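Local structure of chorismate synthase (Campylobacter jejuni, 1SQ1) at residues Thr6-Thr11 / Cys343-Ala348; Phe38-Leu43 / Asp60-Leu65; Arg143-Cys148 / Gly213-Leu218; Ile147-Gly152 / Met335-Leu340; Thr209-Met214 / Glu284-Lys289. The protein probably catalyses the last step of chorismate biosynthesis, the anti-1,4-elimination of phosphate from 5-enolpyruvylshikimate-3-phosphate, with reduced FMN as cofactor. All blocks are in the same frame, centred on the assembly; numbering follows the deposited sequence.

In the fold
Helix 325-346 ties most of the contacts together. Contact 4 lays its middle against strand 148-156, and contact 1 uses its C-terminal end; further back along it, Phe10 of the other sheet and the preceding Leu8 reach Leu338. Contact 5 pairs two strands of the sheet that contact 4 covers, its centre about 8 Å from that of contact 4. Contact 3 shares Ile147 with contact 4 and Gly213 with contact 5. Contact 2 belongs to the N-terminal sheet, about 25 Å from contact 5 between centres, and joins contact 4 through the Glu42–Arg337 salt bridge. It lies nearest a predicted site: Asp60 is about 4 Å from Arg46, a probable NADP ligand, between side chains.

Contact 1. Residues Thr6-Thr11 / Cys343-Ala348; sequences TRLKFT and CLLLNA
Leu346 lays its two methyl groups over the start of segment 6-11. CD2 rests 3.6 Å from Arg7 CB and equally near Thr6 CG2, while CD1 faces Thr6 CB at 3.7 Å; the Thr6 and Leu346 side chains cross at about a right angle. With chi1 at -49°, Thr6 OG1 lies beside the backbone N and bonds to Asp224, leaving CG2 anti to that N and turned to the leucine. The preceding helix residue, Leu345, takes the next residues: its CD1 packs 3.9 Å from Leu8 CG, and its CB lies 4.1 Å from Arg7 CG.

Arg7 meets the helix through CB and CG. The bend at chi2 (80°) carries CD off, and NH1 bonds to Leu346 O of the second subunit. Behind the apolar contact, the carboxylate of Asp342 accepts the N-H groups of Thr6, Arg7 and Leu8, and Lys9 NZ donates to Thr6 O at 2.9 Å, tilted from the carbonyl plane, and also to Gly5 O. The division of labour suits each residue type: the leucines contribute dispersion contacts, while the bend of the chain is held by the Asp342 carboxylate and Lys9.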
# COMPACT_ATOMS: atom_id res chain seq x y z
N THR A 6 -4.75 -6.52 -1.53
CA THR A 6 -3.65 -5.96 -2.31
C THR A 6 -4.16 -5.41 -3.64
O THR A 6 -4.13 -4.22 -3.88
CB THR A 6 -2.59 -7.00 -2.64
OG1 THR A 6 -2.23 -7.72 -1.45
CG2 THR A 6 -1.37 -6.33 -3.19
N ARG A 7 -4.64 -6.30 -4.50
CA ARG A 7 -5.14 -5.91 -5.82
C ARG A 7 -6.67 -5.76 -5.85
O ARG A 7 -7.19 -4.89 -6.55
CB ARG A 7 -4.69 -6.92 -6.87
CG ARG A 7 -4.90 -6.50 -8.31
CD ARG A 7 -3.81 -5.54 -8.77
NE ARG A 7 -4.07 -4.94 -10.09
CZ ARG A 7 -5.17 -4.25 -10.40
NH1 ARG A 7 -5.32 -3.73 -11.61
NH2 ARG A 7 -6.14 -4.09 -9.50
N LEU A 8 -7.38 -6.61 -5.10
CA LEU A 8 -8.85 -6.58 -5.02
C LEU A 8 -9.23 -5.93 -3.68
O LEU A 8 -9.60 -6.61 -2.72
CB LEU A 8 -9.41 -8.00 -5.08
CG LEU A 8 -10.79 -8.22 -5.71
CD1 LEU A 8 -11.70 -8.98 -4.75
CD2 LEU A 8 -11.40 -6.90 -6.11
N LYS A 9 -9.14 -4.61 -3.64
CA LYS A 9 -9.43 -3.81 -2.46
C LYS A 9 -10.89 -3.70 -2.08
O LYS A 9 -11.68 -3.17 -2.83
CB LYS A 9 -8.86 -2.42 -2.67
CG LYS A 9 -7.38 -2.42 -2.95
CD LYS A 9 -6.77 -1.04 -2.81
CE LYS A 9 -5.28 -1.14 -2.96
NZ LYS A 9 -4.75 -2.13 -1.99
N PHE A 10 -11.24 -4.19 -0.89
CA PHE A 10 -12.61 -4.12 -0.40
C PHE A 10 -12.71 -2.98 0.60
O PHE A 10 -11.88 -2.88 1.50
CB PHE A 10 -12.99 -5.43 0.28
CG PHE A 10 -14.22 -5.34 1.14
CD1 PHE A 10 -14.10 -5.32 2.54
CD2 PHE A 10 -15.49 -5.29 0.57
CE1 PHE A 10 -15.24 -5.26 3.36
CE2 PHE A 10 -16.63 -5.23 1.39
CZ PHE A 10 -16.50 -5.22 2.78
N THR A 11 -13.72 -2.13 0.46
CA THR A 11 -13.89 -1.01 1.37
C THR A 11 -15.32 -0.86 1.86
O THR A 11 -16.26 -0.79 1.06
CB THR A 11 -13.47 0.32 0.72
OG1 THR A 11 -12.12 0.22 0.26
CG2 THR A 11 -13.57 1.47 1.72
N CYS A 343 -5.81 -13.14 -4.40
CA CYS A 343 -4.58 -13.80 -4.83
C CYS A 343 -4.67 -14.20 -6.29
O CYS A 343 -3.66 -14.27 -7.00
CB CYS A 343 -4.32 -15.07 -4.03
SG CYS A 343 -4.33 -14.89 -2.25
N LEU A 344 -5.90 -14.47 -6.72
CA LEU A 344 -6.18 -14.90 -8.09
C LEU A 344 -5.73 -13.83 -9.09
O LEU A 344 -5.20 -14.15 -10.15
CB LEU A 344 -7.68 -15.18 -8.22
CG LEU A 344 -8.19 -16.10 -9.33
CD1 LEU A 344 -9.64 -16.45 -9.08
CD2 LEU A 344 -8.02 -15.42 -10.65
N LEU A 345 -5.93 -12.56 -8.73
CA LEU A 345 -5.53 -11.45 -9.57
C LEU A 345 -4.04 -11.16 -9.38
O LEU A 345 -3.31 -10.90 -10.34
CB LEU A 345 -6.37 -10.22 -9.24
CG LEU A 345 -7.88 -10.41 -9.47
CD1 LEU A 345 -8.70 -9.32 -8.79
CD2 LEU A 345 -8.14 -10.43 -10.95
N LEU A 346 -3.56 -11.24 -8.14
CA LEU A 346 -2.16 -10.99 -7.87
C LEU A 346 -1.23 -11.94 -8.60
O LEU A 346 -0.17 -11.55 -9.07
CB LEU A 346 -1.88 -11.13 -6.38
CG LEU A 346 -2.38 -10.00 -5.49
CD1 LEU A 346 -2.09 -10.38 -4.04
CD2 LEU A 346 -1.71 -8.69 -5.87
N ASN A 347 -1.62 -13.21 -8.68
CA ASN A 347 -0.80 -14.22 -9.31
C ASN A 347 -0.95 -14.26 -10.83
O ASN A 347 -0.42 -15.14 -11.50
CB ASN A 347 -1.15 -15.57 -8.72
CG ASN A 347 -0.10 -16.60 -8.97
OD1 ASN A 347 1.00 -16.53 -8.41
ND2 ASN A 347 -0.41 -17.58 -9.82
N ALA A 348 -1.67 -13.28 -11.37
CA ALA A 348 -1.90 -13.23 -12.81
C ALA A 348 -0.60 -13.06 -13.58
O ALA A 348 -0.23 -13.91 -14.39
CB ALA A 348 -2.84 -12.09 -13.13

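Contact 2. Residues Phe38-Leu43 / Asp60-Leu65; sequences FLQNEL and DKAQVL
Gln40 reaches from helix 36-45 to the backbone of Asp60 and Ala62. From CB the chain runs to CG, placed anti to the backbone N (chi1 -170°), where it comes within 4.2 Å of Lys61 NZ. A bend at chi2 (59°) then brings CD alongside the strand, 3.7 Å from Ala62 N. At the tip, OE1 accepts the Ala62 N-H at 2.8 Å, in the amide plane and on a lone pair, and it also touches Lys61 CG as the lysine chain crosses the glutamine at about a right angle. NE2 gives a weak hydrogen bond to Asp60 O at 3.5 Å. A primary amide suits this place because it can accept from one peptide and donate to another at once.

Beneath it the contact is apolar. Ala62 CB touches Leu43 CD1 at 3.4 Å and Leu39 CD2 at 3.8 Å, and the same Leu39 methyl looks on to Val64 CG2. A small alanine lets the helix settle close to the strand, while both leucines turn also to helix 128-143. The axes lie 9.4 Å apart and run nearly antiparallel, at 150°. This is a helix packed on the strand that is outermost, within this chain, in the N-terminal antiparallel sheet, close to Arg46, a predicted NADP ligand.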
# COMPACT_ATOMS: atom_id res chain seq x y z
N PHE A 38 -27.42 -14.26 -6.43
CA PHE A 38 -26.48 -14.94 -5.54
C PHE A 38 -26.02 -13.96 -4.47
O PHE A 38 -25.69 -14.36 -3.35
CB PHE A 38 -25.29 -15.44 -6.34
CG PHE A 38 -24.16 -15.93 -5.49
CD1 PHE A 38 -23.14 -15.08 -5.10
CD2 PHE A 38 -24.12 -17.26 -5.08
CE1 PHE A 38 -22.10 -15.54 -4.31
CE2 PHE A 38 -23.08 -17.74 -4.29
CZ PHE A 38 -22.07 -16.88 -3.90
N LEU A 39 -25.98 -12.68 -4.83
CA LEU A 39 -25.57 -11.65 -3.89
C LEU A 39 -26.67 -11.48 -2.86
O LEU A 39 -26.45 -11.63 -1.66
CB LEU A 39 -25.36 -10.32 -4.61
CG LEU A 39 -25.39 -9.08 -3.72
CD1 LEU A 39 -24.13 -9.02 -2.86
CD2 LEU A 39 -25.51 -7.84 -4.58
N GLN A 40 -27.87 -11.18 -3.35
CA GLN A 40 -29.00 -10.97 -2.47
C GLN A 40 -29.27 -12.17 -1.58
O GLN A 40 -29.69 -12.01 -0.43
CB GLN A 40 -30.24 -10.63 -3.29
CG GLN A 40 -31.40 -10.16 -2.44
CD GLN A 40 -31.06 -8.91 -1.64
OE1 GLN A 40 -30.76 -7.86 -2.21
NE2 GLN A 40 -31.10 -9.03 -0.31
N ASN A 41 -29.04 -13.37 -2.09
CA ASN A 41 -29.27 -14.57 -1.28
C ASN A 41 -28.27 -14.71 -0.16
O ASN A 41 -28.62 -15.05 0.96
CB ASN A 41 -29.23 -15.83 -2.14
CG ASN A 41 -30.45 -15.98 -3.01
OD1 ASN A 41 -31.57 -15.71 -2.58
ND2 ASN A 41 -30.24 -16.42 -4.25
N GLU A 42 -27.00 -14.46 -0.47
CA GLU A 42 -25.96 -14.59 0.52
C GLU A 42 -26.25 -13.64 1.67
O GLU A 42 -26.10 -14.01 2.84
CB GLU A 42 -24.60 -14.28 -0.08
CG GLU A 42 -23.47 -15.03 0.59
CD GLU A 42 -23.52 -16.53 0.31
OE1 GLU A 42 -22.70 -17.27 0.89
OE2 GLU A 42 -24.37 -16.96 -0.49
N LEU A 43 -26.68 -12.43 1.35
CA LEU A 43 -26.99 -11.46 2.40
C LEU A 43 -28.09 -11.98 3.32
O LEU A 43 -28.13 -11.64 4.50
CB LEU A 43 -27.39 -10.11 1.79
CG LEU A 43 -26.26 -9.19 1.33
CD1 LEU A 43 -26.83 -7.93 0.73
CD2 LEU A 43 -25.38 -8.84 2.52
N ASP A 60 -33.23 -4.80 4.04
CA ASP A 60 -31.89 -5.39 3.98
C ASP A 60 -31.57 -5.87 2.56
O ASP A 60 -30.84 -6.85 2.37
CB ASP A 60 -31.79 -6.56 4.98
CG ASP A 60 -30.36 -6.87 5.38
OD1 ASP A 60 -29.56 -7.24 4.50
OD2 ASP A 60 -30.04 -6.74 6.58
N LYS A 61 -32.12 -5.18 1.57
CA LYS A 61 -31.88 -5.54 0.17
C LYS A 61 -30.68 -4.76 -0.36
O LYS A 61 -30.53 -3.56 -0.09
CB LYS A 61 -33.11 -5.24 -0.68
CG LYS A 61 -32.91 -5.49 -2.18
CD LYS A 61 -34.21 -5.35 -2.95
CE LYS A 61 -35.26 -6.33 -2.44
NZ LYS A 61 -34.81 -7.77 -2.51
N ALA A 62 -29.83 -5.45 -1.12
CA ALA A 62 -28.62 -4.86 -1.71
C ALA A 62 -28.91 -4.10 -3.00
O ALA A 62 -29.58 -4.62 -3.89
CB ALA A 62 -27.59 -5.96 -1.98
N GLN A 63 -28.39 -2.88 -3.10
CA GLN A 63 -28.60 -2.07 -4.29
C GLN A 63 -27.27 -1.73 -4.99
O GLN A 63 -26.56 -0.81 -4.59
CB GLN A 63 -29.34 -0.79 -3.94
CG GLN A 63 -29.90 -0.07 -5.16
CD GLN A 63 -30.64 1.22 -4.82
OE1 GLN A 63 -31.57 1.22 -4.02
NE2 GLN A 63 -30.22 2.33 -5.44
N VAL A 64 -26.94 -2.50 -6.02
CA VAL A 64 -25.71 -2.27 -6.77
C VAL A 64 -25.72 -0.88 -7.39
O VAL A 64 -26.55 -0.59 -8.24
CB VAL A 64 -25.57 -3.29 -7.90
CG1 VAL A 64 -24.26 -3.06 -8.63
CG2 VAL A 64 -25.66 -4.69 -7.34
N LEU A 65 -24.78 -0.04 -6.97
CA LEU A 65 -24.70 1.32 -7.49
C LEU A 65 -23.88 1.51 -8.76
O LEU A 65 -24.14 2.44 -9.53
CB LEU A 65 -24.17 2.26 -6.41
CG LEU A 65 -24.98 2.37 -5.13
CD1 LEU A 65 -24.47 3.57 -4.33
CD2 LEU A 65 -26.47 2.56 -5.46

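Contact 3. Residues Arg143-Cys148 / Gly213-Leu218; sequences REFDIC and GMLIGL
Ile147 and Leu215 carry the contact: Ile147 CD1 meets Leu215 CG at 3.8 Å, the two side chains crossing at about a right angle. Leu215 CD1 goes on to Phe145, 3.7 Å from ring atom CD1, and Ile147 CG1 lies over the carbonyl oxygen of Gly213. Weaker touches from Ile147 reach Met214 (a selenomethionine) and Leu218. Between backbones, Gly213 CA makes a C-H...O contact of 3.5 Å with Asp146 O; the positive phi of Gly213 (66°) suits glycine.

Further out, a Schellman motif ends helix 128-143 with Asp146, at positive phi, as its C' residue: Ile147 N bonds to Leu142 O, and Asp146 N to Arg143 O at 2.7 Å. This turn sets Phe145 and Ile147 towards the other loop. In that loop Ser281 OG bonds both Leu215 O and Leu218 N. Tyr359 of the second subunit meets the Phe145 ring edge-to-face. With the direct contact almost wholly van der Waals, its geometry is probably set by the helix-ending bonds on one side and Ser281 on the other.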
# COMPACT_ATOMS: atom_id res chain seq x y z
N ARG A 143 -16.19 -18.21 -9.26
CA ARG A 143 -16.98 -19.20 -9.97
C ARG A 143 -16.39 -19.41 -11.36
O ARG A 143 -16.33 -20.53 -11.86
CB ARG A 143 -18.45 -18.76 -10.09
CG ARG A 143 -19.37 -19.82 -10.70
CD ARG A 143 -20.82 -19.35 -10.85
NE ARG A 143 -21.68 -20.39 -11.45
CZ ARG A 143 -22.23 -21.40 -10.78
NH1 ARG A 143 -22.98 -22.29 -11.42
NH2 ARG A 143 -22.06 -21.52 -9.47
N GLU A 144 -15.92 -18.32 -11.98
CA GLU A 144 -15.34 -18.42 -13.31
C GLU A 144 -14.16 -19.38 -13.36
O GLU A 144 -13.76 -19.79 -14.44
CB GLU A 144 -14.89 -17.04 -13.81
CG GLU A 144 -16.01 -16.01 -13.88
CD GLU A 144 -17.02 -16.29 -14.99
OE1 GLU A 144 -18.05 -15.58 -15.05
OE2 GLU A 144 -16.78 -17.21 -15.81
N PHE A 145 -13.61 -19.74 -12.20
CA PHE A 145 -12.48 -20.66 -12.14
C PHE A 145 -12.87 -21.91 -11.36
O PHE A 145 -12.03 -22.73 -10.99
CB PHE A 145 -11.27 -20.01 -11.46
CG PHE A 145 -10.61 -18.95 -12.30
CD1 PHE A 145 -9.35 -19.18 -12.85
CD2 PHE A 145 -11.24 -17.74 -12.54
CE1 PHE A 145 -8.74 -18.21 -13.63
CE2 PHE A 145 -10.64 -16.77 -13.32
CZ PHE A 145 -9.39 -17.00 -13.87
N ASP A 146 -14.17 -22.02 -11.12
CA ASP A 146 -14.75 -23.13 -10.37
C ASP A 146 -14.11 -23.37 -9.03
O ASP A 146 -13.77 -24.50 -8.68
CB ASP A 146 -14.75 -24.42 -11.19
CG ASP A 146 -15.98 -24.53 -12.07
OD1 ASP A 146 -17.10 -24.33 -11.52
OD2 ASP A 146 -15.84 -24.81 -13.29
N ILE A 147 -13.96 -22.28 -8.29
CA ILE A 147 -13.40 -22.31 -6.95
C ILE A 147 -14.62 -22.11 -6.06
O ILE A 147 -15.35 -21.12 -6.17
CB ILE A 147 -12.36 -21.18 -6.76
CG1 ILE A 147 -11.17 -21.43 -7.68
CG2 ILE A 147 -11.89 -21.16 -5.31
CD1 ILE A 147 -10.07 -20.38 -7.60
N CYS A 148 -14.86 -23.07 -5.18
CA CYS A 148 -16.00 -22.99 -4.30
C CYS A 148 -15.59 -22.89 -2.85
O CYS A 148 -14.75 -23.65 -2.38
CB CYS A 148 -16.89 -24.22 -4.51
SG CYS A 148 -18.50 -24.07 -3.75
N GLY A 213 -11.87 -27.06 -5.59
CA GLY A 213 -11.53 -26.57 -6.91
C GLY A 213 -10.41 -25.56 -6.80
O GLY A 213 -10.38 -24.56 -7.51
N MSE A 214 -9.48 -25.83 -5.89
CA MSE A 214 -8.37 -24.92 -5.68
C MSE A 214 -7.32 -24.97 -6.78
O MSE A 214 -6.90 -26.05 -7.20
CB MSE A 214 -7.71 -25.22 -4.33
CG MSE A 214 -8.39 -24.54 -3.15
SE MSE A 214 -8.27 -22.61 -3.30
CE MSE A 214 -6.34 -22.46 -3.23
N LEU A 215 -6.90 -23.80 -7.25
CA LEU A 215 -5.87 -23.72 -8.28
C LEU A 215 -4.54 -23.89 -7.55
O LEU A 215 -4.54 -24.06 -6.34
CB LEU A 215 -5.91 -22.36 -9.00
CG LEU A 215 -7.27 -21.99 -9.59
CD1 LEU A 215 -7.22 -20.62 -10.24
CD2 LEU A 215 -7.69 -23.04 -10.59
N ILE A 216 -3.43 -23.85 -8.27
CA ILE A 216 -2.12 -23.99 -7.63
C ILE A 216 -1.34 -22.69 -7.74
O ILE A 216 -1.46 -21.99 -8.73
CB ILE A 216 -1.29 -25.13 -8.28
CG1 ILE A 216 -1.80 -26.49 -7.80
CG2 ILE A 216 0.19 -24.99 -7.93
CD1 ILE A 216 -1.09 -27.65 -8.44
N GLY A 217 -0.57 -22.36 -6.72
CA GLY A 217 0.19 -21.13 -6.78
C GLY A 217 -0.49 -19.87 -6.27
O GLY A 217 0.10 -18.80 -6.34
N LEU A 218 -1.71 -19.98 -5.77
CA LEU A 218 -2.39 -18.81 -5.23
C LEU A 218 -1.71 -18.40 -3.92
O LEU A 218 -1.68 -19.16 -2.96
CB LEU A 218 -3.86 -19.11 -4.99
CG LEU A 218 -4.67 -19.20 -6.27
CD1 LEU A 218 -6.12 -19.50 -5.95
CD2 LEU A 218 -4.56 -17.88 -7.02

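Contact 4. Residues Ile147-Gly152 / Met335-Leu340; sequences ICVQSG and MVRLVL
Val149 is wedged into the face of helix 325-346, each of its branches meeting a different residue. CG1, anti to the backbone N (chi1 177°), points to Val336 CG1 at 4.1 Å; CG2, anti to the carbonyl carbon, meets Leu340 CD1 at 3.9 Å. The same Leu340 methyl also approaches Ile147 CG2 at 4.1 Å, so one leucine tip spans Val149 and Ile147, the residue just before the strand. Branched side chains suit the strand here, since both methyls of valine are used.

Arg337 reaches the strand by another route. A chi2 of 95° puts CD 3.8 Å from Val149 CB, so that the aliphatic part closes over the valine, and a second bend at chi3 turns NE. NH1 comes close to Val149 O, but the angle is too poor for a hydrogen bond; the firm partner is Glu42, whose OE1 forms a salt bridge with NH2. That pairing should stabilise a charge in a buried setting.

Strand and helix axes run nearly antiparallel, at 158°, and 9.0 Å apart. Val336 also packs on helix 226-235, and the helix layer has the N-terminal sheet beyond it, the stacking expected of the beta-alpha-beta sandwich of chorismate synthases.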
# COMPACT_ATOMS: atom_id res chain seq x y z
N ILE A 147 -13.96 -22.28 -8.29
CA ILE A 147 -13.40 -22.31 -6.95
C ILE A 147 -14.62 -22.11 -6.06
O ILE A 147 -15.35 -21.12 -6.17
CB ILE A 147 -12.36 -21.18 -6.76
CG1 ILE A 147 -11.17 -21.43 -7.68
CG2 ILE A 147 -11.89 -21.16 -5.31
CD1 ILE A 147 -10.07 -20.38 -7.60
N CYS A 148 -14.86 -23.07 -5.18
CA CYS A 148 -16.00 -22.99 -4.30
C CYS A 148 -15.59 -22.89 -2.85
O CYS A 148 -14.75 -23.65 -2.38
CB CYS A 148 -16.89 -24.22 -4.51
SG CYS A 148 -18.50 -24.07 -3.75
N VAL A 149 -16.19 -21.94 -2.15
CA VAL A 149 -15.91 -21.72 -0.74
C VAL A 149 -17.20 -21.89 0.05
O VAL A 149 -18.20 -21.21 -0.22
CB VAL A 149 -15.33 -20.30 -0.50
CG1 VAL A 149 -15.11 -20.08 0.99
CG2 VAL A 149 -14.01 -20.15 -1.24
N GLN A 150 -17.19 -22.79 1.02
CA GLN A 150 -18.36 -23.05 1.85
C GLN A 150 -17.93 -23.27 3.30
O GLN A 150 -16.84 -23.79 3.54
CB GLN A 150 -19.11 -24.28 1.33
CG GLN A 150 -18.25 -25.19 0.45
CD GLN A 150 -19.05 -26.30 -0.20
OE1 GLN A 150 -20.23 -26.13 -0.52
NE2 GLN A 150 -18.39 -27.44 -0.42
N SER A 151 -18.79 -22.88 4.24
CA SER A 151 -18.51 -23.00 5.67
C SER A 151 -19.76 -23.39 6.46
O SER A 151 -20.89 -23.24 5.98
CB SER A 151 -18.00 -21.67 6.23
OG SER A 151 -16.90 -21.18 5.47
N GLY A 152 -19.55 -23.86 7.68
CA GLY A 152 -20.65 -24.25 8.54
C GLY A 152 -20.20 -24.48 9.98
O GLY A 152 -19.01 -24.63 10.23
N MSE A 335 -15.05 -13.48 3.74
CA MSE A 335 -13.65 -13.11 3.89
C MSE A 335 -12.70 -14.04 3.14
O MSE A 335 -11.77 -13.57 2.48
CB MSE A 335 -13.24 -13.09 5.38
CG MSE A 335 -13.91 -12.01 6.21
SE MSE A 335 -13.87 -10.24 5.42
CE MSE A 335 -11.96 -9.87 5.46
N VAL A 336 -12.92 -15.34 3.23
CA VAL A 336 -12.04 -16.27 2.53
C VAL A 336 -12.24 -16.09 1.03
O VAL A 336 -11.35 -16.35 0.23
CB VAL A 336 -12.32 -17.73 2.91
CG1 VAL A 336 -11.44 -18.65 2.09
CG2 VAL A 336 -12.04 -17.93 4.40
N ARG A 337 -13.42 -15.61 0.66
CA ARG A 337 -13.74 -15.37 -0.73
C ARG A 337 -12.86 -14.22 -1.20
O ARG A 337 -12.07 -14.39 -2.13
CB ARG A 337 -15.20 -14.97 -0.87
CG ARG A 337 -15.92 -15.67 -2.00
CD ARG A 337 -16.66 -16.90 -1.51
NE ARG A 337 -17.97 -16.59 -0.93
CZ ARG A 337 -18.98 -17.45 -0.89
NH1 ARG A 337 -18.82 -18.67 -1.42
NH2 ARG A 337 -20.13 -17.13 -0.33
N LEU A 338 -13.01 -13.05 -0.56
CA LEU A 338 -12.24 -11.86 -0.92
C LEU A 338 -10.75 -12.16 -1.08
O LEU A 338 -10.13 -11.80 -2.08
CB LEU A 338 -12.43 -10.77 0.13
CG LEU A 338 -13.81 -10.10 0.17
CD1 LEU A 338 -14.02 -9.54 1.55
CD2 LEU A 338 -13.93 -8.98 -0.86
N VAL A 339 -10.17 -12.83 -0.09
CA VAL A 339 -8.76 -13.17 -0.17
C VAL A 339 -8.45 -13.96 -1.45
O VAL A 339 -7.67 -13.51 -2.28
CB VAL A 339 -8.31 -13.98 1.05
CG1 VAL A 339 -6.83 -14.28 0.96
CG2 VAL A 339 -8.62 -13.22 2.32
N LEU A 340 -9.06 -15.14 -1.60
CA LEU A 340 -8.80 -15.97 -2.79
C LEU A 340 -8.97 -15.22 -4.11
O LEU A 340 -8.13 -15.35 -5.01
CB LEU A 340 -9.68 -17.21 -2.80
CG LEU A 340 -9.23 -18.33 -1.86
CD1 LEU A 340 -10.20 -19.48 -1.93
CD2 LEU A 340 -7.81 -18.78 -2.21

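Contact 5. Residues Thr209-Met214 / Glu284-Lys289; sequences TKVSGM and ENLILK
Thr209 and Val211 pair with Leu288 and Leu286 as neighbouring antiparallel strands of the five-stranded sheet that backs helix 325-346. Four backbone hydrogen bonds join the two hydrogen-bonded pairs. Thr209 and Leu288 exchange N-H and C=O in both directions, Thr209 N lying 2.8 Å from Leu288 O. Val211 and Leu286 do the same, with Val211 N 3.1 Å from Leu286 O. Lys210 and Ile287 form the non-hydrogen-bonded pair between them, with a C-H...O contact from Lys210 CA to Leu286 O.

The apolar contacts lie on the face of Thr209, Val211, Leu286 and Leu288, which turns to the helix. Val211 and Leu286 stand side by side, their CB atoms 3.4 Å apart. Beyond them Met214, a selenomethionine, crosses Leu286 at about a right angle, an unbranched chain whose bends bring SE 3.8 Å from CD2. Thr209 combines a beta-branched side chain with a hydrogen bond between its OG1 and Ser151 OG.

Past the last bridge the contact is van der Waals: Asn285 OD1 lies 3.4 Å from Ser212 CB.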
# COMPACT_ATOMS: atom_id res chain seq x y z
N THR A 209 -14.43 -23.89 7.32
CA THR A 209 -14.50 -23.36 5.96
C THR A 209 -13.69 -24.24 5.03
O THR A 209 -12.48 -24.40 5.19
CB THR A 209 -13.93 -21.95 5.85
OG1 THR A 209 -14.60 -21.08 6.77
CG2 THR A 209 -14.12 -21.45 4.44
N LYS A 210 -14.38 -24.81 4.05
CA LYS A 210 -13.75 -25.69 3.08
C LYS A 210 -13.78 -25.03 1.72
O LYS A 210 -14.79 -24.46 1.32
CB LYS A 210 -14.49 -27.02 3.05
CG LYS A 210 -14.13 -27.92 1.88
CD LYS A 210 -14.37 -29.37 2.24
CE LYS A 210 -14.93 -30.16 1.07
NZ LYS A 210 -16.34 -29.76 0.79
N VAL A 211 -12.66 -25.09 1.01
CA VAL A 211 -12.58 -24.52 -0.32
C VAL A 211 -12.14 -25.60 -1.30
O VAL A 211 -11.08 -26.21 -1.12
CB VAL A 211 -11.58 -23.34 -0.37
CG1 VAL A 211 -11.69 -22.63 -1.71
CG2 VAL A 211 -11.86 -22.38 0.76
N SER A 212 -12.97 -25.85 -2.31
CA SER A 212 -12.70 -26.88 -3.32
C SER A 212 -12.39 -26.24 -4.67
O SER A 212 -12.65 -25.06 -4.88
CB SER A 212 -13.90 -27.79 -3.48
OG SER A 212 -15.02 -27.02 -3.88
N GLY A 213 -11.87 -27.06 -5.59
CA GLY A 213 -11.53 -26.57 -6.91
C GLY A 213 -10.41 -25.56 -6.80
O GLY A 213 -10.38 -24.56 -7.51
N MSE A 214 -9.48 -25.83 -5.89
CA MSE A 214 -8.37 -24.92 -5.68
C MSE A 214 -7.32 -24.97 -6.78
O MSE A 214 -6.90 -26.05 -7.20
CB MSE A 214 -7.71 -25.22 -4.33
CG MSE A 214 -8.39 -24.54 -3.15
SE MSE A 214 -8.27 -22.61 -3.30
CE MSE A 214 -6.34 -22.46 -3.23
N GLU A 284 -4.80 -28.97 -3.39
CA GLU A 284 -5.73 -29.65 -2.50
C GLU A 284 -6.77 -28.70 -1.92
O GLU A 284 -6.61 -27.49 -1.96
CB GLU A 284 -4.96 -30.33 -1.37
CG GLU A 284 -4.10 -31.47 -1.86
CD GLU A 284 -4.92 -32.58 -2.52
OE1 GLU A 284 -4.77 -32.80 -3.74
OE2 GLU A 284 -5.73 -33.22 -1.80
N ASN A 285 -7.85 -29.27 -1.39
CA ASN A 285 -8.91 -28.47 -0.80
C ASN A 285 -8.33 -27.62 0.30
O ASN A 285 -7.21 -27.86 0.75
CB ASN A 285 -9.97 -29.36 -0.19
CG ASN A 285 -10.66 -30.21 -1.22
OD1 ASN A 285 -11.62 -29.77 -1.84
ND2 ASN A 285 -10.16 -31.43 -1.42
N LEU A 286 -9.09 -26.63 0.75
CA LEU A 286 -8.63 -25.74 1.80
C LEU A 286 -9.35 -26.10 3.10
O LEU A 286 -10.58 -26.10 3.14
CB LEU A 286 -8.90 -24.29 1.41
CG LEU A 286 -7.77 -23.25 1.35
CD1 LEU A 286 -6.47 -23.84 0.79
CD2 LEU A 286 -8.24 -22.10 0.49
N ILE A 287 -8.58 -26.42 4.14
CA ILE A 287 -9.14 -26.77 5.44
C ILE A 287 -8.85 -25.66 6.44
O ILE A 287 -7.78 -25.61 7.02
CB ILE A 287 -8.54 -28.07 6.00
CG1 ILE A 287 -8.56 -29.17 4.92
CG2 ILE A 287 -9.34 -28.54 7.20
CD1 ILE A 287 -9.94 -29.49 4.43
N LEU A 288 -9.83 -24.78 6.63
CA LEU A 288 -9.69 -23.65 7.53
C LEU A 288 -10.68 -23.72 8.67
O LEU A 288 -11.85 -23.96 8.44
CB LEU A 288 -9.93 -22.34 6.77
CG LEU A 288 -9.22 -22.21 5.44
CD1 LEU A 288 -9.48 -20.83 4.85
CD2 LEU A 288 -7.74 -22.45 5.65
N LYS A 289 -10.22 -23.51 9.89
CA LYS A 289 -11.13 -23.55 11.01
C LYS A 289 -11.05 -22.26 11.80
O LYS A 289 -9.95 -21.84 12.20
CB LYS A 289 -10.83 -24.74 11.91
CG LYS A 289 -10.74 -26.08 11.19
CD LYS A 289 -10.65 -27.18 12.21
CE LYS A 289 -10.22 -28.51 11.61
NZ LYS A 289 -8.79 -28.46 11.16